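Protein-disulfide isomerase (Novosphingobium aromaticivorans, PDB 3GMF) probably acts as a disulfide isomerase or related thiol-disulfide oxidoreductase of the thioredoxin superfamily, rearranging disulfide bonds in other proteins. Local coordinates at residues A[17-22]-A[51-56]; A[24-29]-A[58-63]; A[33-38]-A[86-91]; A[106-111]-A[118-123]. All coordinates share one frame; numbering follows the deposited sequence. Where two conformers were deposited one is given.

From the N terminus, strand 17-23 leads through the probable CxxC site into helix 28-46, which returns the chain, and contact 1 closes this beta-alpha-beta unit by pairing parallel strand 51-57 with the first. Contact 2 crosses it: the loop after the first strand meets the loop after the second, at the start of helix 28-46. Contact 3 crosses both, joining the middle of helix 28-46 to the end of helix 76-88, so the helical region beginning with helix 62-73 is fastened to the thioredoxin core. Contact 4 follows in series, closing a short loop within that region; its centre is about 32 Å from that of contact 1, but it touches contact 2 through Pro62 and Ile63.

Contact 1 of 4, residues A[17-22]-A[51-56]; sequences LRLVEF and GAIEVR
Glu54 forms a salt-bridge network with Arg18 and Arg56 on the sheet face they share with Val20. With CG anti to the backbone N (chi1 -176°) and the chain extended, Glu54 OE1 meets Arg18 NH1 at 3.0 Å, in the plane of that guanidinium. In the conformer given, Arg56 approaches the other oxygen side-on: NE at 3.0 Å and NH2 at 3.2 Å reach Glu54 OE2 from the same face of the carboxylate, and His7 ND1 bonds to this oxygen too. An alanine in place of Glu54 would probably leave both arginines without their shared counter-charge and their guanidinium groups freer to turn.

Aliphatic groups pack against charged ones on both faces. Val20 CG1 lies over the Arg56 guanidinium, 3.4 Å from Arg56 NE, while on the reverse face Ile53 CG2 packs 3.6 Å from Glu21 CD.

The strands, the parallel pair of a thioredoxin-fold beta-alpha-beta unit connected by helix 28-46, share five backbone bonds, from Ala52 N to Leu17 O through to Arg56 N to Glu21 O (2.8 Å).

Strand 171-174 flanks 17-23, strand 7-10 flanks 51-57, and helices 28-46 and 185-196 pack on the face of Leu19, Glu21 and Ile53.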
# COMPACT_ATOMS: atom_id res chain seq x y z
N LEU A 17 -3.92 10.37 -18.48
CA LEU A 17 -4.54 9.24 -17.79
C LEU A 17 -3.98 9.14 -16.37
O LEU A 17 -2.80 8.86 -16.17
CB LEU A 17 -4.37 7.90 -18.54
CG LEU A 17 -5.32 6.74 -18.18
CD1 LEU A 17 -5.17 5.59 -19.16
CD2 LEU A 17 -5.13 6.18 -16.77
N ARG A 18 -4.85 9.34 -15.39
CA ARG A 18 -4.44 9.19 -14.01
C ARG A 18 -5.14 7.96 -13.42
O ARG A 18 -6.37 7.97 -13.26
CB ARG A 18 -4.83 10.44 -13.22
CG ARG A 18 -4.50 10.40 -11.73
CD ARG A 18 -3.01 10.44 -11.46
NE ARG A 18 -2.41 11.74 -11.79
CZ ARG A 18 -2.30 12.77 -10.96
NH1 ARG A 18 -2.74 12.69 -9.71
NH2 ARG A 18 -1.72 13.90 -11.37
N LEU A 19 -4.35 6.93 -13.12
CA LEU A 19 -4.86 5.70 -12.51
C LEU A 19 -4.63 5.82 -11.00
O LEU A 19 -3.49 5.92 -10.55
CB LEU A 19 -4.09 4.48 -13.03
CG LEU A 19 -4.40 3.15 -12.34
CD1 LEU A 19 -5.89 2.73 -12.52
CD2 LEU A 19 -3.44 2.04 -12.79
N VAL A 20 -5.71 5.77 -10.24
CA VAL A 20 -5.61 5.73 -8.77
C VAL A 20 -5.82 4.30 -8.32
O VAL A 20 -6.79 3.67 -8.74
CB VAL A 20 -6.69 6.59 -8.12
CG1 VAL A 20 -6.67 6.42 -6.60
CG2 VAL A 20 -6.45 8.06 -8.49
N GLU A 21 -4.95 3.81 -7.44
CA GLU A 21 -5.00 2.42 -6.93
C GLU A 21 -5.20 2.52 -5.43
O GLU A 21 -4.42 3.20 -4.77
CB GLU A 21 -3.67 1.69 -7.17
CG GLU A 21 -3.20 1.63 -8.64
CD GLU A 21 -1.92 0.79 -8.81
OE1 GLU A 21 -1.23 0.53 -7.81
OE2 GLU A 21 -1.63 0.39 -9.95
N PHE A 22 -6.27 1.90 -4.90
CA PHE A 22 -6.49 1.81 -3.46
C PHE A 22 -6.03 0.42 -3.09
O PHE A 22 -6.65 -0.57 -3.51
CB PHE A 22 -7.97 1.97 -3.10
CG PHE A 22 -8.55 3.30 -3.50
CD1 PHE A 22 -8.49 4.39 -2.63
CD2 PHE A 22 -9.19 3.46 -4.72
CE1 PHE A 22 -9.05 5.64 -2.99
CE2 PHE A 22 -9.76 4.69 -5.07
CZ PHE A 22 -9.67 5.78 -4.21
N GLY A 51 0.57 8.13 -19.02
CA GLY A 51 -0.27 8.10 -17.83
C GLY A 51 0.58 8.06 -16.58
O GLY A 51 1.79 7.82 -16.66
N ALA A 52 -0.06 8.26 -15.44
CA ALA A 52 0.62 8.25 -14.15
C ALA A 52 -0.20 7.41 -13.17
O ALA A 52 -1.41 7.27 -13.33
CB ALA A 52 0.78 9.66 -13.63
N ILE A 53 0.46 6.88 -12.14
CA ILE A 53 -0.21 6.02 -11.15
C ILE A 53 -0.13 6.65 -9.78
O ILE A 53 0.96 6.93 -9.28
CB ILE A 53 0.41 4.62 -11.06
CG1 ILE A 53 0.44 3.95 -12.44
CG2 ILE A 53 -0.39 3.75 -10.07
CD1 ILE A 53 1.33 2.75 -12.52
N GLU A 54 -1.29 6.85 -9.18
CA GLU A 54 -1.38 7.39 -7.84
C GLU A 54 -1.72 6.24 -6.89
O GLU A 54 -2.82 5.71 -6.93
CB GLU A 54 -2.46 8.45 -7.77
CG GLU A 54 -2.56 9.13 -6.43
CD GLU A 54 -3.56 10.27 -6.47
OE1 GLU A 54 -3.73 10.88 -7.56
OE2 GLU A 54 -4.16 10.55 -5.44
N VAL A 55 -0.76 5.86 -6.07
CA VAL A 55 -0.96 4.75 -5.13
C VAL A 55 -1.48 5.34 -3.84
O VAL A 55 -0.87 6.24 -3.27
CB VAL A 55 0.34 3.96 -4.91
CG1 VAL A 55 0.20 2.95 -3.77
CG2 VAL A 55 0.72 3.27 -6.21
N ARG A 56 -2.63 4.85 -3.42
CA ARG A 56 -3.16 5.25 -2.13
C ARG A 56 -3.16 4.07 -1.17
O ARG A 56 -3.59 2.95 -1.50
CB ARG A 56 -4.55 5.87 -2.24
CG ARG A 56 -4.59 7.13 -3.08
CD ARG A 56 -6.02 7.59 -3.19
NE ARG A 56 -6.18 8.72 -4.09
CZ ARG A 56 -7.30 9.42 -4.23
NH1 ARG A 56 -8.37 9.13 -3.49
NH2 ARG A 56 -7.34 10.42 -5.09

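Contact 2 of 4, residues A[24-29]-A[58-63]; sequences SYTCPH and FVRDPI
Thr26 OG1 sits between its backbone N and carbonyl carbon (chi1 55°), Asp61 CG takes the equivalent place (chi1 64°), and the two side chains thus reach each other tip to tip. Arg60 bends at chi3 (-54°), which brings its NE round toward Ser24.

The hydroxyl of Thr26 works in both directions. It donates to Asp61 OD2 at 2.6 Å, on the syn side and close to the carboxylate plane, and it accepts from Arg60 NH2, 3.0 Å from Thr26 OG1. Arg60 NE in turn lies 2.8 Å from Ser24 OG. Both acceptors are somewhat tilted from the guanidinium plane; the bonds from NE and NH2 together fix how that group is turned. Cys27 CB rests over one of its faces, toward the rim, 3.6 Å from Arg60 NH2. On the other branch of Thr26, CG2 packs on Ile63 CG2 at 3.8 Å. Asp64 OD2 bonds directly to Ser24 OG and to Arg60 N, holding both residues in place.

Each segment runs into a helix start. Cys27 is the N-cap of helix 28-46 and, with Cys30, fits the CxxC of thioredoxin-type active sites; the arginine thus lies directly against the probable redox centre. Asp61 caps helix 62-73 through its OD1 and Asp64 N.

Around this pair of loops, Phe58 packs on helix 147-164, Tyr25 is embedded between helices 62-73 and 76-88, and strands 17-23 and 51-57 end just before it.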
# COMPACT_ATOMS: atom_id res chain seq x y z
N SER A 24 -3.84 -2.41 -0.19
CA SER A 24 -3.61 -2.74 1.21
C SER A 24 -2.49 -3.76 1.30
O SER A 24 -2.50 -4.73 0.55
CB SER A 24 -4.88 -3.35 1.78
OG SER A 24 -4.61 -4.07 2.98
N TYR A 25 -1.56 -3.56 2.24
CA TYR A 25 -0.38 -4.47 2.38
C TYR A 25 -0.72 -5.88 2.85
O TYR A 25 0.09 -6.79 2.68
CB TYR A 25 0.71 -3.87 3.29
CG TYR A 25 1.31 -2.61 2.71
CD1 TYR A 25 2.13 -2.67 1.57
CD2 TYR A 25 1.05 -1.35 3.28
CE1 TYR A 25 2.68 -1.53 1.02
CE2 TYR A 25 1.61 -0.16 2.71
CZ TYR A 25 2.42 -0.28 1.58
OH TYR A 25 2.97 0.85 1.03
N THR A 26 -1.89 -6.05 3.47
CA THR A 26 -2.27 -7.37 4.02
C THR A 26 -3.22 -8.14 3.11
O THR A 26 -3.72 -9.21 3.48
CB THR A 26 -2.89 -7.24 5.42
OG1 THR A 26 -4.01 -6.33 5.38
CG2 THR A 26 -1.84 -6.76 6.42
N CYS A 27 -3.49 -7.58 1.93
CA CYS A 27 -4.46 -8.16 0.99
C CYS A 27 -3.75 -9.03 -0.04
O CYS A 27 -2.84 -8.56 -0.74
CB CYS A 27 -5.24 -7.02 0.31
SG CYS A 27 -6.25 -7.55 -1.10
N PRO A 28 -4.16 -10.30 -0.17
CA PRO A 28 -3.50 -11.20 -1.12
C PRO A 28 -3.75 -10.79 -2.57
O PRO A 28 -2.90 -11.02 -3.44
CB PRO A 28 -4.18 -12.55 -0.82
CG PRO A 28 -5.55 -12.18 -0.31
CD PRO A 28 -5.29 -10.96 0.53
N HIS A 29 -4.90 -10.16 -2.82
CA HIS A 29 -5.23 -9.68 -4.17
C HIS A 29 -4.32 -8.54 -4.58
O HIS A 29 -3.91 -8.46 -5.74
CB HIS A 29 -6.70 -9.25 -4.25
CG HIS A 29 -7.67 -10.31 -3.86
ND1 HIS A 29 -7.73 -11.53 -4.49
CD2 HIS A 29 -8.64 -10.33 -2.91
CE1 HIS A 29 -8.69 -12.26 -3.95
NE2 HIS A 29 -9.26 -11.56 -2.99
N PHE A 58 -4.69 2.20 1.35
CA PHE A 58 -6.01 1.97 1.93
C PHE A 58 -5.77 1.03 3.10
O PHE A 58 -5.65 -0.19 2.92
CB PHE A 58 -6.91 1.33 0.89
CG PHE A 58 -8.33 1.18 1.34
CD1 PHE A 58 -9.19 2.27 1.33
CD2 PHE A 58 -8.81 -0.05 1.80
CE1 PHE A 58 -10.51 2.13 1.76
CE2 PHE A 58 -10.13 -0.21 2.22
CZ PHE A 58 -10.98 0.88 2.20
N VAL A 59 -5.72 1.59 4.31
CA VAL A 59 -5.25 0.82 5.47
C VAL A 59 -6.42 0.10 6.14
O VAL A 59 -7.34 0.75 6.64
CB VAL A 59 -4.56 1.75 6.48
CG1 VAL A 59 -4.17 0.95 7.73
CG2 VAL A 59 -3.32 2.42 5.84
N ARG A 60 -6.37 -1.24 6.17
CA ARG A 60 -7.54 -2.05 6.57
C ARG A 60 -7.50 -2.58 8.00
O ARG A 60 -8.55 -2.98 8.55
CB ARG A 60 -7.72 -3.25 5.63
CG ARG A 60 -7.91 -2.89 4.13
CD ARG A 60 -8.20 -4.13 3.31
NE ARG A 60 -7.14 -5.13 3.53
CZ ARG A 60 -7.34 -6.44 3.50
NH1 ARG A 60 -8.55 -6.92 3.25
NH2 ARG A 60 -6.32 -7.27 3.75
N ASP A 61 -6.29 -2.64 8.55
CA ASP A 61 -6.02 -3.35 9.84
C ASP A 61 -4.67 -2.85 10.40
O ASP A 61 -3.92 -2.15 9.71
CB ASP A 61 -6.09 -4.89 9.64
CG ASP A 61 -5.00 -5.40 8.70
OD1 ASP A 61 -3.82 -5.25 9.06
OD2 ASP A 61 -5.34 -5.94 7.62
N PRO A 62 -4.38 -3.13 11.69
CA PRO A 62 -3.18 -2.56 12.29
C PRO A 62 -1.86 -3.15 11.73
O PRO A 62 -0.82 -2.53 11.90
CB PRO A 62 -3.33 -2.87 13.79
CG PRO A 62 -4.75 -3.26 13.96
CD PRO A 62 -5.17 -3.90 12.67
N ILE A 63 -1.92 -4.35 11.14
CA ILE A 63 -0.72 -4.94 10.50
C ILE A 63 -0.36 -4.14 9.23
O ILE A 63 0.79 -3.70 9.03
CB ILE A 63 -0.92 -6.41 10.18
CG1 ILE A 63 -1.19 -7.18 11.47
CG2 ILE A 63 0.36 -7.04 9.55
CD1 ILE A 63 -1.87 -8.52 11.20

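Contact 3 of 4, residues A[33-38]-A[86-91]; sequences FEIESE and FMRSQA
Glu34 and Ile35, on helix 28-46, come up against Met87 and Arg88 in the last turn of helix 76-88, with CA atoms 6.4 Å apart for Glu34 and Met87 and 6.0 Å apart for Ile35 and Arg88; segment 86-91 leaves helical geometry at Ser89.

On the buried side the meeting is close and apolar. Glu34 CB stands 3.8 Å from Met87 CB, and the two side chains cross at about a right angle. Beyond CB they part. Glu34 bends at chi2 (73°), and its OE2 bonds to Thr84 OG1, while the sulfur end of Met87 leads away from helix 28-46 toward Tyr25 and the residues of the likely CxxC site.

The outer side belongs to Arg88. Its chain is extended from CG to NE and lays the guanidinium over the backbone of Ile35. Ile35 CA lies over one face of that group, toward the rim, 4.0 Å from Arg88 CZ, and Ile35 CG1 touches Arg88 CG at the same separation. Arg88 NE is 6.1 Å from Glu34 OE2, so any attraction between these opposite charges is likely to be modest. Both Ile35 and Arg88 are exposed, and they form the solvent-facing side of the contact.

The contact docks the end of helix 76-88 on the helix that starts at the probable CxxC site. Polar ties lie beside this packing: Ser31 OG bonds to Met87 O, and Gln90 NE2 reaches the carbonyls of Tyr25 and Cys27. Strand 17-23 touches Met87 through Val23, helix 62-73 packs on neighbouring Phe86, and helix 185-196 packs on Phe33 across helix 28-46.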
# COMPACT_ATOMS: atom_id res chain seq x y z
N PHE A 33 -1.84 -8.58 -7.61
CA PHE A 33 -1.98 -7.49 -8.59
C PHE A 33 -0.65 -6.78 -8.88
O PHE A 33 -0.34 -6.48 -10.03
CB PHE A 33 -3.03 -6.46 -8.15
CG PHE A 33 -3.03 -5.21 -8.97
CD1 PHE A 33 -3.60 -5.21 -10.25
CD2 PHE A 33 -2.46 -4.04 -8.49
CE1 PHE A 33 -3.59 -4.04 -11.03
CE2 PHE A 33 -2.45 -2.88 -9.26
CZ PHE A 33 -3.01 -2.89 -10.55
N GLU A 34 0.12 -6.51 -7.83
CA GLU A 34 1.43 -5.88 -7.99
C GLU A 34 2.38 -6.71 -8.88
O GLU A 34 3.00 -6.18 -9.78
CB GLU A 34 2.09 -5.60 -6.64
CG GLU A 34 3.34 -4.70 -6.74
CD GLU A 34 3.02 -3.24 -7.03
OE1 GLU A 34 1.87 -2.89 -7.40
OE2 GLU A 34 3.95 -2.42 -6.90
N ILE A 35 2.44 -8.01 -8.61
CA ILE A 35 3.28 -8.94 -9.38
C ILE A 35 2.81 -8.97 -10.85
O ILE A 35 3.63 -8.91 -11.76
CB ILE A 35 3.28 -10.35 -8.75
CG1 ILE A 35 3.94 -10.32 -7.36
CG2 ILE A 35 3.97 -11.37 -9.66
CD1 ILE A 35 3.47 -11.41 -6.42
N GLU A 36 1.49 -8.99 -11.06
CA GLU A 36 0.91 -9.09 -12.40
C GLU A 36 1.06 -7.80 -13.22
O GLU A 36 1.21 -7.85 -14.45
CB GLU A 36 -0.57 -9.45 -12.32
CG GLU A 36 -0.89 -10.91 -11.94
CD GLU A 36 -0.26 -11.91 -12.88
OE1 GLU A 36 -0.48 -11.81 -14.11
OE2 GLU A 36 0.46 -12.81 -12.39
N SER A 37 0.99 -6.65 -12.56
CA SER A 37 0.83 -5.37 -13.24
C SER A 37 2.01 -4.39 -13.26
O SER A 37 2.11 -3.59 -14.19
CB SER A 37 -0.35 -4.62 -12.63
OG SER A 37 0.01 -4.05 -11.38
N GLU A 38 2.86 -4.42 -12.23
CA GLU A 38 3.90 -3.40 -12.04
C GLU A 38 4.72 -3.15 -13.30
O GLU A 38 4.89 -2.00 -13.72
CB GLU A 38 4.81 -3.73 -10.84
CG GLU A 38 5.97 -2.75 -10.59
CD GLU A 38 5.53 -1.38 -10.07
OE1 GLU A 38 4.39 -1.24 -9.59
OE2 GLU A 38 6.35 -0.44 -10.15
N PHE A 86 7.35 -4.89 -0.24
CA PHE A 86 6.32 -5.45 0.66
C PHE A 86 5.22 -6.20 -0.07
O PHE A 86 4.78 -7.26 0.40
CB PHE A 86 5.70 -4.37 1.55
CG PHE A 86 6.50 -4.06 2.78
CD1 PHE A 86 6.51 -4.94 3.87
CD2 PHE A 86 7.22 -2.87 2.86
CE1 PHE A 86 7.24 -4.62 5.02
CE2 PHE A 86 7.95 -2.54 3.98
CZ PHE A 86 7.98 -3.42 5.07
N MET A 87 4.79 -5.67 -1.21
CA MET A 87 3.74 -6.32 -1.99
C MET A 87 4.23 -7.59 -2.67
O MET A 87 3.59 -8.64 -2.56
CB MET A 87 3.13 -5.38 -3.03
CG MET A 87 2.19 -4.34 -2.46
SD MET A 87 0.73 -4.98 -1.56
CE MET A 87 -0.15 -3.43 -1.46
N ARG A 88 5.37 -7.50 -3.37
CA ARG A 88 5.93 -8.67 -4.05
C ARG A 88 6.35 -9.78 -3.09
O ARG A 88 6.17 -10.97 -3.39
CB ARG A 88 7.12 -8.28 -4.94
CG ARG A 88 6.69 -7.58 -6.21
CD ARG A 88 7.88 -7.44 -7.17
NE ARG A 88 7.44 -7.14 -8.52
CZ ARG A 88 7.22 -8.07 -9.46
NH1 ARG A 88 6.81 -7.70 -10.67
NH2 ARG A 88 7.40 -9.35 -9.19
N SER A 89 6.87 -9.41 -1.92
CA SER A 89 7.36 -10.41 -0.97
C SER A 89 6.36 -10.72 0.14
O SER A 89 6.74 -11.27 1.18
CB SER A 89 8.71 -9.99 -0.37
OG SER A 89 8.54 -8.95 0.57
N GLN A 90 5.09 -10.39 -0.09
CA GLN A 90 4.04 -10.62 0.92
C GLN A 90 4.04 -12.02 1.51
O GLN A 90 4.00 -12.18 2.73
CB GLN A 90 2.66 -10.31 0.37
CG GLN A 90 1.56 -10.29 1.43
CD GLN A 90 0.21 -10.18 0.80
OE1 GLN A 90 -0.32 -11.15 0.26
NE2 GLN A 90 -0.35 -8.97 0.82
N ALA A 91 4.11 -13.05 0.65
CA ALA A 91 4.10 -14.44 1.13
C ALA A 91 5.25 -14.75 2.10
O ALA A 91 5.10 -15.57 3.00
CB ALA A 91 4.08 -15.43 -0.02

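Contact 4 of 4, residues A[106-111]-A[118-123]; sequences QRWFNG and RAIASD
Arg107 and Trp108, the middle residues of a type I beta turn from Gln106 to Phe109, both hydrogen-bond to Asp123, the last residue of helix 113-123, folding the loop back on the helix that follows it.

The tight part centres on one carboxylate oxygen. Asp123 OD2 takes Trp108 NE1 at 2.8 Å on its anti lone pair, in the plane of the indole, and Arg107 NH2 at 2.7 Å on its syn lone pair, with a nearly straight bond (173°). The carboxylate gets there with CG anti to the carbonyl carbon (chi1 -68°). Arg107 adds a second, more tilted bond, NH1 to Asp123 OD1 at 3.0 Å, so guanidinium and carboxylate meet end-on. Arg107 NH2 also donates to Gln104 O. An alanine in place of Asp123 would probably leave Trp108 NE1 without its acceptor and Arg107 without its counter-charge. Beside this, Ile120 crosses the buried indole at about a right angle, its CG1 3.5 Å from Trp108 CD1. Phe124 and Ile63 also pack on the tryptophan, and Pro62 on Ile120, which joins this beta turn to helix 62-73.

The other side is looser. Arg107 is partly exposed, and one face of its guanidinium rests on Ala119 CB, 3.7 Å from Arg107 NH1. Gln106 and Asn110 are exposed; Asn110, just past the turn, bonds back to its first residue, with Asn110 ND2 meeting Gln106 O at 2.9 Å in the carbonyl plane, on a lone pair.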
# COMPACT_ATOMS: atom_id res chain seq x y z
N GLN A 106 -4.22 -11.07 20.37
CA GLN A 106 -4.77 -10.13 21.36
C GLN A 106 -3.97 -8.83 21.41
O GLN A 106 -4.53 -7.72 21.58
CB GLN A 106 -4.79 -10.78 22.75
CG GLN A 106 -5.82 -11.91 22.93
CD GLN A 106 -7.29 -11.44 22.90
OE1 GLN A 106 -7.60 -10.24 23.01
NE2 GLN A 106 -8.20 -12.40 22.77
N ARG A 107 -2.66 -8.96 21.27
CA ARG A 107 -1.77 -7.79 21.35
C ARG A 107 -1.86 -6.87 20.12
O ARG A 107 -1.45 -5.71 20.20
CB ARG A 107 -0.33 -8.27 21.54
CG ARG A 107 -0.08 -8.99 22.87
CD ARG A 107 0.89 -10.17 22.73
NE ARG A 107 2.21 -9.84 22.19
CZ ARG A 107 2.60 -10.07 20.93
NH1 ARG A 107 3.84 -9.74 20.56
NH2 ARG A 107 1.75 -10.61 20.05
N TRP A 108 -2.38 -7.37 19.00
CA TRP A 108 -2.48 -6.52 17.81
C TRP A 108 -3.66 -5.56 17.90
O TRP A 108 -3.72 -4.58 17.14
CB TRP A 108 -2.63 -7.34 16.52
CG TRP A 108 -1.62 -8.47 16.35
CD1 TRP A 108 -0.38 -8.60 16.93
CD2 TRP A 108 -1.78 -9.59 15.47
NE1 TRP A 108 0.23 -9.75 16.49
CE2 TRP A 108 -0.60 -10.39 15.59
CE3 TRP A 108 -2.81 -10.00 14.61
CZ2 TRP A 108 -0.43 -11.56 14.87
CZ3 TRP A 108 -2.64 -11.18 13.89
CH2 TRP A 108 -1.45 -11.96 14.04
N PHE A 109 -4.61 -5.85 18.78
CA PHE A 109 -5.94 -5.21 18.69
C PHE A 109 -6.36 -4.53 19.96
O PHE A 109 -7.53 -4.13 20.10
CB PHE A 109 -7.05 -6.22 18.29
CG PHE A 109 -6.88 -6.79 16.93
CD1 PHE A 109 -7.07 -6.02 15.79
CD2 PHE A 109 -6.50 -8.12 16.78
CE1 PHE A 109 -6.90 -6.56 14.52
CE2 PHE A 109 -6.31 -8.65 15.53
CZ PHE A 109 -6.52 -7.88 14.39
N ASN A 110 -5.41 -4.39 20.88
CA ASN A 110 -5.63 -3.91 22.23
C ASN A 110 -4.43 -3.11 22.70
O ASN A 110 -3.31 -3.33 22.24
CB ASN A 110 -5.86 -5.09 23.19
CG ASN A 110 -7.19 -5.74 22.98
OD1 ASN A 110 -8.24 -5.10 23.18
ND2 ASN A 110 -7.18 -7.00 22.53
N GLY A 111 -4.66 -2.19 23.64
CA GLY A 111 -3.58 -1.32 24.09
C GLY A 111 -3.46 -0.09 23.20
O GLY A 111 -4.30 0.14 22.32
N ARG A 118 4.45 -1.99 18.04
CA ARG A 118 5.68 -2.67 18.45
C ARG A 118 5.50 -4.19 18.49
O ARG A 118 6.38 -4.91 18.02
CB ARG A 118 6.18 -2.13 19.79
CG ARG A 118 6.94 -0.81 19.66
CD ARG A 118 7.71 -0.50 20.96
NE ARG A 118 6.93 0.31 21.89
CZ ARG A 118 6.27 -0.17 22.94
NH1 ARG A 118 5.58 0.66 23.72
NH2 ARG A 118 6.29 -1.47 23.23
N ALA A 119 4.36 -4.66 19.00
CA ALA A 119 4.04 -6.10 19.08
C ALA A 119 3.95 -6.71 17.69
O ALA A 119 4.49 -7.80 17.42
CB ALA A 119 2.73 -6.32 19.83
N ILE A 120 3.28 -5.99 16.79
CA ILE A 120 3.14 -6.44 15.42
C ILE A 120 4.50 -6.50 14.71
O ILE A 120 4.82 -7.48 14.03
CB ILE A 120 2.16 -5.53 14.64
CG1 ILE A 120 0.74 -5.77 15.15
CG2 ILE A 120 2.22 -5.82 13.14
CD1 ILE A 120 -0.30 -4.72 14.62
N ALA A 121 5.27 -5.42 14.84
CA ALA A 121 6.58 -5.35 14.19
C ALA A 121 7.48 -6.50 14.68
O ALA A 121 8.26 -7.07 13.91
CB ALA A 121 7.23 -4.04 14.44
N SER A 122 7.33 -6.85 15.96
CA SER A 122 8.04 -7.99 16.53
C SER A 122 7.56 -9.32 15.94
O SER A 122 8.37 -10.09 15.39
CB SER A 122 7.91 -8.00 18.04
OG SER A 122 8.74 -9.01 18.59
N ASP A 123 6.26 -9.57 16.03
CA ASP A 123 5.67 -10.81 15.52
C ASP A 123 5.91 -11.05 14.04
O ASP A 123 6.08 -12.20 13.62
CB ASP A 123 4.16 -10.87 15.78
CG ASP A 123 3.80 -10.99 17.25
OD1 ASP A 123 4.69 -11.22 18.11
OD2 ASP A 123 2.60 -10.87 17.55